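Local coordinates for ankyrin repeat and SOCS box protein 11 (Homo sapiens, PDB 4UUC) that serves as the substrate-recognition component of a cullin-5-RING E3 ubiquitin ligase, directing proteins such as BIK to degradation, and is represented here by the protein's ankyrin repeat domain, at residues R5-H9 with V38-E43; G15-K21 with A51-L56; C143-V148 with Q177-V182; I183-D188 with A216-R220. One frame throughout, in Å; residues are numbered along the deposited sequence.

Contact 1: R5-H9 with V38-E43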
loop_
_atom_site.group_PDB
_atom_site.type_symbol
_atom_site.label_atom_id
_atom_site.label_comp_id
_atom_site.label_asym_id
_atom_site.label_seq_id
_atom_site.Cartn_x
_atom_site.Cartn_y
_atom_site.Cartn_z
ATOM N N ARG A 5 11.410 -18.219 18.017
ATOM C CA ARG A 5 11.624 -18.246 16.572
ATOM C C ARG A 5 12.358 -19.522 16.163
ATOM O O ARG A 5 13.322 -19.927 16.814
ATOM C CB ARG A 5 12.406 -17.013 16.124
ATOM C CG ARG A 5 12.364 -16.769 14.627
ATOM C CD ARG A 5 12.866 -15.376 14.276
ATOM N NE ARG A 5 12.905 -15.150 12.830
ATOM C CZ ARG A 5 13.928 -15.467 12.042
ATOM N NH1 ARG A 5 15.017 -16.032 12.545
ATOM N NH2 ARG A 5 13.861 -15.219 10.741
ATOM N N SER A 6 11.898 -20.146 15.082
ATOM C CA SER A 6 12.348 -21.484 14.709
ATOM C C SER A 6 13.203 -21.523 13.442
ATOM O O SER A 6 13.303 -20.531 12.710
ATOM C CB SER A 6 11.135 -22.388 14.512
ATOM O OG SER A 6 10.405 -21.992 13.364
ATOM N N PRO A 7 13.817 -22.685 13.173
ATOM C CA PRO A 7 14.504 -22.875 11.890
ATOM C C PRO A 7 13.592 -22.638 10.682
ATOM O O PRO A 7 14.050 -22.094 9.676
ATOM C CB PRO A 7 14.962 -24.331 11.960
ATOM C CG PRO A 7 15.192 -24.563 13.426
ATOM C CD PRO A 7 14.114 -23.776 14.121
ATOM N N LEU A 8 12.326 -23.032 10.777
ATOM C CA LEU A 8 11.385 -22.800 9.686
ATOM C C LEU A 8 11.206 -21.302 9.414
ATOM O O LEU A 8 11.162 -20.884 8.256
ATOM C CB LEU A 8 10.030 -23.440 9.992
ATOM C CG LEU A 8 9.020 -23.435 8.839
ATOM C CD1 LEU A 8 9.500 -24.297 7.677
ATOM C CD2 LEU A 8 7.656 -23.905 9.310
ATOM N N HIS A 9 11.103 -20.503 10.476
ATOM C CA HIS A 9 10.995 -19.048 10.342
ATOM C C HIS A 9 12.177 -18.499 9.550
ATOM O O HIS A 9 12.017 -17.649 8.673
ATOM C CB HIS A 9 10.954 -18.362 11.715
ATOM C CG HIS A 9 9.620 -18.402 12.392
ATOM N ND1 HIS A 9 9.179 -19.493 13.111
ATOM C CD2 HIS A 9 8.646 -17.465 12.498
ATOM C CE1 HIS A 9 7.985 -19.236 13.612
ATOM N NE2 HIS A 9 7.638 -18.012 13.254
ATOM N N VAL A 38 4.276 -13.843 15.084
ATOM C CA VAL A 38 4.771 -13.921 13.712
ATOM C C VAL A 38 4.972 -15.380 13.312
ATOM O O VAL A 38 5.693 -16.123 13.984
ATOM C CB VAL A 38 6.101 -13.156 13.548
ATOM C CG1 VAL A 38 6.608 -13.250 12.110
ATOM C CG2 VAL A 38 5.930 -11.696 13.962
ATOM N N SER A 39 4.327 -15.778 12.219
ATOM C CA SER A 39 4.458 -17.124 11.670
ATOM C C SER A 39 5.524 -17.164 10.574
ATOM O O SER A 39 5.980 -16.126 10.100
ATOM C CB SER A 39 3.124 -17.601 11.099
ATOM O OG SER A 39 2.845 -16.966 9.857
ATOM N N SER A 40 5.903 -18.367 10.164
ATOM C CA SER A 40 6.836 -18.528 9.052
ATOM C C SER A 40 6.264 -17.928 7.768
ATOM O O SER A 40 7.001 -17.369 6.951
ATOM C CB SER A 40 7.168 -20.003 8.849
ATOM O OG SER A 40 7.902 -20.504 9.956
ATOM N N LEU A 41 4.949 -18.026 7.595
ATOM C CA LEU A 41 4.299 -17.439 6.423
ATOM C C LEU A 41 4.466 -15.922 6.407
ATOM O O LEU A 41 4.732 -15.337 5.355
ATOM C CB LEU A 41 2.814 -17.802 6.378
ATOM C CG LEU A 41 2.039 -17.229 5.184
ATOM C CD1 LEU A 41 2.622 -17.723 3.861
ATOM C CD2 LEU A 41 0.564 -17.576 5.280
ATOM N N HIS A 42 4.306 -15.286 7.568
ATOM C CA HIS A 42 4.555 -13.849 7.688
ATOM C C HIS A 42 5.950 -13.506 7.167
ATOM O O HIS A 42 6.114 -12.556 6.400
ATOM C CB HIS A 42 4.421 -13.370 9.140
ATOM C CG HIS A 42 3.008 -13.174 9.597
ATOM N ND1 HIS A 42 2.451 -13.913 10.619
ATOM C CD2 HIS A 42 2.048 -12.310 9.192
ATOM C CE1 HIS A 42 1.205 -13.520 10.817
ATOM N NE2 HIS A 42 0.935 -12.547 9.964
ATOM N N GLU A 43 6.952 -14.289 7.570
ATOM C CA GLU A 43 8.331 -13.995 7.196
ATOM C C GLU A 43 8.599 -14.255 5.710
ATOM O O GLU A 43 9.300 -13.474 5.066
ATOM C CB GLU A 43 9.300 -14.799 8.068
ATOM C CG GLU A 43 9.087 -14.532 9.558
ATOM C CD GLU A 43 10.363 -14.373 10.370
ATOM O OE1 GLU A 43 11.395 -13.931 9.818
ATOM O OE2 GLU A 43 10.328 -14.687 11.582
#

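Contact 2: G15-K21 with A51-L56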
loop_
_atom_site.group_PDB
_atom_site.type_symbol
_atom_site.label_atom_id
_atom_site.label_comp_id
_atom_site.label_asym_id
_atom_site.label_seq_id
_atom_site.Cartn_x
_atom_site.Cartn_y
_atom_site.Cartn_z
ATOM N N GLY A 15 14.242 -17.223 2.147
ATOM C CA GLY A 15 13.806 -17.721 0.855
ATOM C C GLY A 15 14.563 -18.981 0.467
ATOM O O GLY A 15 14.871 -19.205 -0.705
ATOM N N ARG A 16 14.881 -19.797 1.467
ATOM C CA ARG A 16 15.589 -21.052 1.235
ATOM C C ARG A 16 14.584 -22.192 1.100
ATOM O O ARG A 16 14.341 -22.937 2.047
ATOM C CB ARG A 16 16.578 -21.331 2.366
ATOM C CG ARG A 16 17.686 -20.295 2.483
ATOM C CD ARG A 16 19.066 -20.913 2.328
ATOM N NE ARG A 16 20.106 -20.050 2.881
ATOM C CZ ARG A 16 21.364 -20.427 3.091
ATOM N NH1 ARG A 16 21.756 -21.658 2.792
ATOM N NH2 ARG A 16 22.233 -19.569 3.603
ATOM N N LEU A 17 14.005 -22.314 -0.091
ATOM C CA LEU A 17 12.921 -23.258 -0.345
ATOM C C LEU A 17 13.248 -24.714 -0.000
ATOM O O LEU A 17 12.430 -25.404 0.608
ATOM C CB LEU A 17 12.500 -23.167 -1.814
ATOM C CG LEU A 17 11.294 -24.020 -2.215
ATOM C CD1 LEU A 17 10.041 -23.587 -1.466
ATOM C CD2 LEU A 17 11.070 -23.952 -3.705
ATOM N N LEU A 18 14.422 -25.194 -0.397
ATOM C CA LEU A 18 14.758 -26.594 -0.164
ATOM C C LEU A 18 14.878 -26.888 1.334
ATOM O O LEU A 18 14.382 -27.913 1.805
ATOM C CB LEU A 18 16.045 -26.972 -0.896
ATOM C CG LEU A 18 15.980 -26.859 -2.427
ATOM C CD1 LEU A 18 17.232 -27.459 -3.037
ATOM C CD2 LEU A 18 14.735 -27.514 -3.031
ATOM N N ALA A 19 15.509 -25.990 2.086
ATOM C CA ALA A 19 15.585 -26.151 3.540
ATOM C C ALA A 19 14.188 -26.102 4.166
ATOM O O ALA A 19 13.856 -26.912 5.034
ATOM C CB ALA A 19 16.474 -25.084 4.148
ATOM N N LEU A 20 13.371 -25.156 3.715
ATOM C CA LEU A 20 12.012 -25.021 4.223
ATOM C C LEU A 20 11.202 -26.301 4.000
ATOM O O LEU A 20 10.565 -26.810 4.923
ATOM C CB LEU A 20 11.315 -23.833 3.558
ATOM C CG LEU A 20 9.882 -23.586 4.018
ATOM C CD1 LEU A 20 9.768 -22.238 4.714
ATOM C CD2 LEU A 20 8.927 -23.684 2.842
ATOM N N LYS A 21 11.230 -26.821 2.778
ATOM C CA LYS A 21 10.476 -28.025 2.450
ATOM C C LYS A 21 11.026 -29.239 3.195
ATOM O O LYS A 21 10.271 -30.138 3.562
ATOM C CB LYS A 21 10.490 -28.271 0.942
ATOM C CG LYS A 21 9.697 -27.234 0.161
ATOM C CD LYS A 21 9.787 -27.461 -1.341
ATOM C CE LYS A 21 8.885 -28.594 -1.796
ATOM N NZ LYS A 21 7.448 -28.215 -1.736
ATOM N N ALA A 51 7.470 -19.110 -3.441
ATOM C CA ALA A 51 7.529 -20.568 -3.410
ATOM C C ALA A 51 7.461 -21.066 -1.967
ATOM O O ALA A 51 6.746 -22.026 -1.665
ATOM C CB ALA A 51 8.793 -21.077 -4.100
ATOM N N CYS A 52 8.183 -20.395 -1.075
ATOM C CA CYS A 52 8.129 -20.723 0.344
ATOM C C CYS A 52 6.729 -20.474 0.901
ATOM O O CYS A 52 6.195 -21.294 1.647
ATOM C CB CYS A 52 9.164 -19.911 1.133
ATOM S SG CYS A 52 10.878 -20.402 0.853
ATOM N N ALA A 53 6.136 -19.340 0.537
ATOM C CA ALA A 53 4.786 -19.014 0.986
ATOM C C ALA A 53 3.797 -20.103 0.564
ATOM O O ALA A 53 3.001 -20.567 1.379
ATOM C CB ALA A 53 4.353 -17.657 0.444
ATOM N N LYS A 54 3.869 -20.531 -0.694
ATOM C CA LYS A 54 2.920 -21.520 -1.205
ATOM C C LYS A 54 3.103 -22.870 -0.523
ATOM O O LYS A 54 2.124 -23.545 -0.216
ATOM C CB LYS A 54 3.053 -21.691 -2.719
ATOM C CG LYS A 54 1.963 -22.582 -3.310
ATOM C CD LYS A 54 2.045 -22.669 -4.821
ATOM C CE LYS A 54 0.883 -23.478 -5.381
ATOM N NZ LYS A 54 0.938 -23.598 -6.862
ATOM N N ALA A 55 4.354 -23.258 -0.288
ATOM C CA ALA A 55 4.646 -24.518 0.385
ATOM C C ALA A 55 4.069 -24.513 1.800
ATOM O O ALA A 55 3.546 -25.522 2.275
ATOM C CB ALA A 55 6.146 -24.766 0.420
ATOM N N LEU A 56 4.159 -23.368 2.469
ATOM C CA LEU A 56 3.604 -23.225 3.808
ATOM C C LEU A 56 2.074 -23.288 3.757
ATOM O O LEU A 56 1.444 -23.950 4.586
ATOM C CB LEU A 56 4.070 -21.913 4.444
ATOM C CG LEU A 56 5.551 -21.861 4.838
ATOM C CD1 LEU A 56 6.007 -20.427 5.061
ATOM C CD2 LEU A 56 5.806 -22.693 6.084
#

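Contact 3: C143-V148 with Q177-V182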
loop_
_atom_site.group_PDB
_atom_site.type_symbol
_atom_site.label_atom_id
_atom_site.label_comp_id
_atom_site.label_asym_id
_atom_site.label_seq_id
_atom_site.Cartn_x
_atom_site.Cartn_y
_atom_site.Cartn_z
ATOM N N CYS A 143 0.191 10.471 -3.689
ATOM C CA CYS A 143 0.626 11.854 -3.839
ATOM C C CYS A 143 1.644 12.255 -2.773
ATOM O O CYS A 143 2.586 12.992 -3.052
ATOM C CB CYS A 143 -0.579 12.793 -3.803
ATOM S SG CYS A 143 -1.675 12.621 -5.240
ATOM N N THR A 144 1.464 11.755 -1.556
ATOM C CA THR A 144 2.399 12.042 -0.475
ATOM C C THR A 144 3.811 11.530 -0.791
ATOM O O THR A 144 4.802 12.178 -0.446
ATOM C CB THR A 144 1.908 11.421 0.838
ATOM O OG1 THR A 144 0.629 11.978 1.164
ATOM C CG2 THR A 144 2.884 11.699 1.976
ATOM N N TYR A 145 3.895 10.383 -1.458
ATOM C CA TYR A 145 5.180 9.734 -1.733
ATOM C C TYR A 145 5.621 9.815 -3.200
ATOM O O TYR A 145 6.541 9.110 -3.618
ATOM C CB TYR A 145 5.112 8.281 -1.265
ATOM C CG TYR A 145 5.074 8.216 0.244
ATOM C CD1 TYR A 145 6.237 8.363 0.986
ATOM C CD2 TYR A 145 3.874 8.075 0.926
ATOM C CE1 TYR A 145 6.212 8.334 2.365
ATOM C CE2 TYR A 145 3.840 8.044 2.309
ATOM C CZ TYR A 145 5.014 8.178 3.021
ATOM O OH TYR A 145 4.996 8.152 4.399
ATOM N N GLN A 146 4.980 10.696 -3.962
ATOM C CA GLN A 146 5.415 11.030 -5.323
ATOM C C GLN A 146 5.412 9.823 -6.260
ATOM O O GLN A 146 6.291 9.682 -7.114
ATOM C CB GLN A 146 6.817 11.652 -5.291
ATOM C CG GLN A 146 6.953 12.839 -4.343
ATOM C CD GLN A 146 8.322 13.491 -4.415
ATOM O OE1 GLN A 146 8.454 14.641 -4.834
ATOM N NE2 GLN A 146 9.349 12.760 -4.002
ATOM N N ARG A 147 4.411 8.964 -6.109
ATOM C CA ARG A 147 4.296 7.761 -6.924
ATOM C C ARG A 147 3.491 8.052 -8.185
ATOM O O ARG A 147 2.286 7.803 -8.241
ATOM C CB ARG A 147 3.647 6.637 -6.115
ATOM C CG ARG A 147 4.350 6.347 -4.797
ATOM C CD ARG A 147 5.823 6.012 -4.988
ATOM N NE ARG A 147 6.450 5.566 -3.744
ATOM C CZ ARG A 147 7.756 5.376 -3.594
ATOM N NH1 ARG A 147 8.581 5.595 -4.614
ATOM N NH2 ARG A 147 8.243 4.967 -2.430
ATOM N N VAL A 148 4.169 8.593 -9.192
ATOM C CA VAL A 148 3.496 9.116 -10.376
ATOM C C VAL A 148 2.652 8.059 -11.085
ATOM O O VAL A 148 1.502 8.315 -11.434
ATOM C CB VAL A 148 4.504 9.693 -11.393
ATOM C CG1 VAL A 148 3.764 10.394 -12.527
ATOM C CG2 VAL A 148 5.464 10.660 -10.716
ATOM N N GLN A 177 5.136 18.242 -1.658
ATOM C CA GLN A 177 6.227 17.463 -2.242
ATOM C C GLN A 177 6.867 18.225 -3.403
ATOM O O GLN A 177 6.699 19.439 -3.520
ATOM C CB GLN A 177 5.731 16.093 -2.718
ATOM C CG GLN A 177 4.830 15.353 -1.741
ATOM C CD GLN A 177 5.368 15.323 -0.327
ATOM O OE1 GLN A 177 6.575 15.203 -0.108
ATOM N NE2 GLN A 177 4.469 15.433 0.645
ATOM N N SER A 178 7.592 17.504 -4.255
ATOM C CA SER A 178 8.406 18.121 -5.299
ATOM C C SER A 178 8.125 17.571 -6.700
ATOM O O SER A 178 8.954 17.725 -7.604
ATOM C CB SER A 178 9.891 17.933 -4.967
ATOM O OG SER A 178 10.205 18.515 -3.714
ATOM N N ASN A 179 6.962 16.950 -6.888
ATOM C CA ASN A 179 6.624 16.329 -8.170
ATOM C C ASN A 179 5.574 17.104 -8.957
ATOM O O ASN A 179 4.397 17.133 -8.594
ATOM C CB ASN A 179 6.130 14.899 -7.967
ATOM C CG ASN A 179 6.151 14.097 -9.253
ATOM O OD1 ASN A 179 5.296 14.272 -10.118
ATOM N ND2 ASN A 179 7.142 13.219 -9.389
ATOM N N VAL A 180 6.022 17.708 -10.053
ATOM C CA VAL A 180 5.173 18.511 -10.923
ATOM C C VAL A 180 4.184 17.653 -11.712
ATOM O O VAL A 180 3.036 18.057 -11.906
ATOM C CB VAL A 180 6.040 19.347 -11.902
ATOM C CG1 VAL A 180 5.203 19.945 -13.041
ATOM C CG2 VAL A 180 6.768 20.451 -11.150
ATOM N N GLU A 181 4.620 16.481 -12.170
ATOM C CA GLU A 181 3.747 15.606 -12.953
ATOM C C GLU A 181 2.465 15.266 -12.181
ATOM O O GLU A 181 1.377 15.245 -12.757
ATOM C CB GLU A 181 4.487 14.332 -13.368
ATOM C CG GLU A 181 5.466 14.583 -14.518
ATOM C CD GLU A 181 6.115 13.320 -15.071
ATOM O OE1 GLU A 181 6.480 12.422 -14.281
ATOM O OE2 GLU A 181 6.260 13.234 -16.310
ATOM N N VAL A 182 2.596 15.039 -10.879
ATOM C CA VAL A 182 1.442 14.736 -10.035
ATOM C C VAL A 182 0.466 15.920 -9.965
ATOM O O VAL A 182 -0.750 15.728 -10.011
ATOM C CB VAL A 182 1.898 14.336 -8.617
ATOM C CG1 VAL A 182 0.714 14.267 -7.649
ATOM C CG2 VAL A 182 2.622 13.001 -8.660
#

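Contact 4: I183-D188 with A216-R220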
loop_
_atom_site.group_PDB
_atom_site.type_symbol
_atom_site.label_atom_id
_atom_site.label_comp_id
_atom_site.label_asym_id
_atom_site.label_seq_id
_atom_site.Cartn_x
_atom_site.Cartn_y
_atom_site.Cartn_z
ATOM N N ILE A 183 0.996 17.135 -9.853
ATOM C CA ILE A 183 0.164 18.336 -9.831
ATOM C C ILE A 183 -0.701 18.423 -11.091
ATOM O O ILE A 183 -1.914 18.643 -11.007
ATOM C CB ILE A 183 1.023 19.621 -9.705
ATOM C CG1 ILE A 183 1.819 19.617 -8.396
ATOM C CG2 ILE A 183 0.152 20.875 -9.782
ATOM C CD1 ILE A 183 0.973 19.728 -7.129
ATOM N N HIS A 184 -0.092 18.249 -12.260
ATOM C CA HIS A 184 -0.844 18.379 -13.511
ATOM C C HIS A 184 -1.831 17.227 -13.705
ATOM O O HIS A 184 -2.929 17.429 -14.228
ATOM C CB HIS A 184 0.109 18.474 -14.706
ATOM C CG HIS A 184 0.864 19.765 -14.764
ATOM N ND1 HIS A 184 0.237 20.992 -14.722
ATOM C CD2 HIS A 184 2.190 20.022 -14.854
ATOM C CE1 HIS A 184 1.145 21.950 -14.785
ATOM N NE2 HIS A 184 2.338 21.388 -14.866
ATOM N N LEU A 185 -1.456 16.027 -13.269
ATOM C CA LEU A 185 -2.355 14.877 -13.350
ATOM C C LEU A 185 -3.609 15.098 -12.509
ATOM O O LEU A 185 -4.719 14.860 -12.980
ATOM C CB LEU A 185 -1.647 13.598 -12.896
ATOM C CG LEU A 185 -0.784 12.874 -13.935
ATOM C CD1 LEU A 185 0.091 11.830 -13.260
ATOM C CD2 LEU A 185 -1.646 12.225 -14.995
ATOM N N LEU A 186 -3.434 15.530 -11.262
ATOM C CA LEU A 186 -4.570 15.829 -10.396
ATOM C C LEU A 186 -5.457 16.919 -10.995
ATOM O O LEU A 186 -6.683 16.797 -11.023
ATOM C CB LEU A 186 -4.099 16.264 -9.006
ATOM C CG LEU A 186 -3.499 15.185 -8.104
ATOM C CD1 LEU A 186 -3.000 15.822 -6.814
ATOM C CD2 LEU A 186 -4.505 14.089 -7.803
ATOM N N THR A 187 -4.828 17.993 -11.455
ATOM C CA THR A 187 -5.558 19.100 -12.053
ATOM C C THR A 187 -6.314 18.640 -13.301
ATOM O O THR A 187 -7.479 18.999 -13.493
ATOM C CB THR A 187 -4.614 20.255 -12.417
ATOM O OG1 THR A 187 -3.925 20.697 -11.243
ATOM C CG2 THR A 187 -5.394 21.420 -13.013
ATOM N N ASP A 188 -5.654 17.841 -14.137
ATOM C CA ASP A 188 -6.283 17.319 -15.353
ATOM C C ASP A 188 -7.531 16.494 -15.040
ATOM O O ASP A 188 -8.456 16.427 -15.853
ATOM C CB ASP A 188 -5.311 16.449 -16.155
ATOM C CG ASP A 188 -4.211 17.250 -16.834
ATOM O OD1 ASP A 188 -4.339 18.486 -16.966
ATOM O OD2 ASP A 188 -3.216 16.625 -17.252
ATOM N N ALA A 216 3.702 25.257 -11.101
ATOM C CA ALA A 216 2.665 24.436 -11.715
ATOM C C ALA A 216 1.283 24.853 -11.222
ATOM O O ALA A 216 0.351 25.007 -12.009
ATOM C CB ALA A 216 2.909 22.962 -11.424
ATOM N N LEU A 217 1.160 25.048 -9.915
ATOM C CA LEU A 217 -0.109 25.446 -9.321
ATOM C C LEU A 217 -0.538 26.829 -9.807
ATOM O O LEU A 217 -1.718 27.068 -10.068
ATOM C CB LEU A 217 -0.002 25.418 -7.795
ATOM C CG LEU A 217 0.057 24.006 -7.204
ATOM C CD1 LEU A 217 0.528 24.030 -5.752
ATOM C CD2 LEU A 217 -1.301 23.328 -7.308
ATOM N N LEU A 218 0.425 27.735 -9.932
ATOM C CA LEU A 218 0.140 29.082 -10.418
ATOM C C LEU A 218 -0.346 29.053 -11.866
ATOM O O LEU A 218 -1.241 29.810 -12.242
ATOM C CB LEU A 218 1.381 29.969 -10.302
ATOM C CG LEU A 218 1.733 30.475 -8.903
ATOM C CD1 LEU A 218 3.143 31.030 -8.875
ATOM C CD2 LEU A 218 0.733 31.528 -8.452
ATOM N N LEU A 219 0.240 28.172 -12.671
ATOM C CA LEU A 219 -0.099 28.086 -14.094
ATOM C C LEU A 219 -1.479 27.475 -14.346
ATOM O O LEU A 219 -2.105 27.752 -15.370
ATOM C CB LEU A 219 0.959 27.270 -14.840
ATOM C CG LEU A 219 2.320 27.938 -15.045
ATOM C CD1 LEU A 219 3.339 26.915 -15.529
ATOM C CD2 LEU A 219 2.214 29.100 -16.021
ATOM N N ARG A 220 -1.951 26.652 -13.412
ATOM C CA ARG A 220 -3.210 25.924 -13.576
ATOM C C ARG A 220 -4.384 26.590 -12.860
ATOM O O ARG A 220 -5.544 26.288 -13.142
ATOM C CB ARG A 220 -3.069 24.490 -13.062
ATOM C CG ARG A 220 -2.020 23.637 -13.771
ATOM C CD ARG A 220 -2.247 23.546 -15.272
ATOM N NE ARG A 220 -3.522 22.925 -15.626
ATOM C CZ ARG A 220 -3.696 21.632 -15.880
ATOM N NH1 ARG A 220 -2.679 20.780 -15.817
ATOM N NH2 ARG A 220 -4.901 21.182 -16.201
#

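Contact 1: R5-H9 with V38-E43
R5 and E43 form a two-pronged salt bridge. R5 NE donates to E43 OE2 and R5 NH2 to E43 OE1, both at 2.9 Å. R5 has a second acidic partner, E10 of its own repeat. The other bond between the segments joins side chain to backbone: H9 NE2 donates to V38 O at 2.8 Å. The second ring nitrogen, H9 ND1, is hydrogen-bonded to S6 OG at 2.8 Å, so both nitrogens are engaged. These are two copies of the ankyrin TPLH motif, at the starts of the inner helices of repeats 1 and 2: SPLH in 6-9 and SSLH in 39-42. In the second copy, H42 N donates to S39 OG at 3.2 Å and S39 N to H42 ND1 at 3.1 Å, a capping box. H42 NE2 bonds to G65 O, and more weakly to A71 O of the next repeat, the counterpart of V38 O. Packing is close around S40. S40 OG lies over one face of the H9 ring and 3.3 Å from L8 CG.

Contact 2: G15-K21 with A51-L56
Two outer helices of neighbouring ankyrin repeats lie side by side here, 17-21 from repeat 1 and 51-56 from repeat 2. Their axes approach to 9.8 Å and run nearly parallel, 13° apart. Small residues on 51-56 leave hollows, and leucines from 17-21 fill them. L17 reaches over A51 and C52. L17 CD2 is 3.7 Å from A51 CB, and L17 CD1 is 4.0 Å from C52 SG. L20 is the deeper bump. L20 CD2 lies 3.8 Å from A55 CB and 4.1 Å from C52 CB, while L20 CD1 meets L56 CD1 at 4.2 Å. L8 of helix 7-14 touches both L20 and L56, so this interface continues into the layer of inner helices. C52 is also a bump. C52 SG lies 3.7 Å from L17 CA and 4.0 Å from G15 C, against the turn between the two helices of repeat 1. There G15, with positive phi, is the C' residue of a Schellman motif that ends helix 7-14. K21 lies along the exposed margin, with NZ 4.3 Å from A55 CB. With no hydrogen bond across it, the contact rests on shape and on burial of apolar groups, leucines against alanine, cysteine and L56.

Contact 3: C143-V148 with Q177-V182
Both segments run through the turn that leads from the inner to the outer helix of an ankyrin repeat, 143-148 in repeat 5 and 177-182 in repeat 6. The closest CA pairs include Q146 with N179 at 6.1 Å and V148 with V182 at 6.0 Å. Q146 has positive phi, and R147 centres an inverse gamma turn just before helix 148-156. In the other segment N179 is the N-cap of helix 180-188, its OD1 accepting from V182 N at 2.9 Å. One hydrogen bond joins the turns: S178 N donates to Q146 OE1 at 3.0 Å. Q177 folds against the end of helix 138-144, with CG 3.5 Å from C143 O. V148 CG2 packs 3.3 Å from N179 ND2 and 4.2 Å from V182 CG2. C143 SG meets V182 CG1 at 3.8 Å, in the buried part of the contact. The chemistry is thus mostly van der Waals, with a single side-chain-to-backbone bond linking the two turns.

Contact 4: I183-D188 with A216-R220
The charged and polar interactions centre on R220, at the end of helix 212-220. Its guanidinium makes a salt bridge with D188: R220 NH2 donates to D188 OD1 at 2.9 Å, and R220 NH1 to the same atom at 3.1 Å. R220 NH1 also donates to H184 ND1 at 3.1 Å. H184 and D188 are one helical turn apart, so R220 bridges them from the neighbouring helix. Van der Waals packing completes the setting of the guanidinium. T187 CG2 lies over one of its faces, 3.2 Å from R220 NH2, while T187 OG1 bonds back to I183 O at 2.9 Å. H184 NE2 packs 3.8 Å from A216 CB. The apolar group is at the other end of the contact. I183 CG2 is 3.8 Å from both A216 CB and L217 CD2. I183 and L217 also reach helix 170-175, touching A174 and A175. The segments cross at -27°, with an axis separation of 10.3 Å, and join the outer helix of ankyrin repeat 6 to the last helix of the chain. Apolar contacts therefore hold the start of the two segments together, and a salt bridge with an added histidine bond holds their C-terminal ends.

From the N terminus, contact 1 closes a loop of 28 residues between its segments, joining the starts of the inner helices of repeats 1 and 2. Contact 2 does the same for their outer helices, across 29 residues. The two cross along the chain, and they touch where L8 meets L20 and where L56 meets S40 and L41. Contact 3 then closes 28 residues, linking repeats 5 and 6. Contact 4 follows in series and closes 27, tying repeat 6 to the last helix. Contacts 3 and 4 share helix 180-188 and touch through C143-L186, V148-L185 and V180-A216. The two pairs lie toward opposite ends of the ankyrin stack, with the centres of contacts 1 and 4 about 47 Å apart.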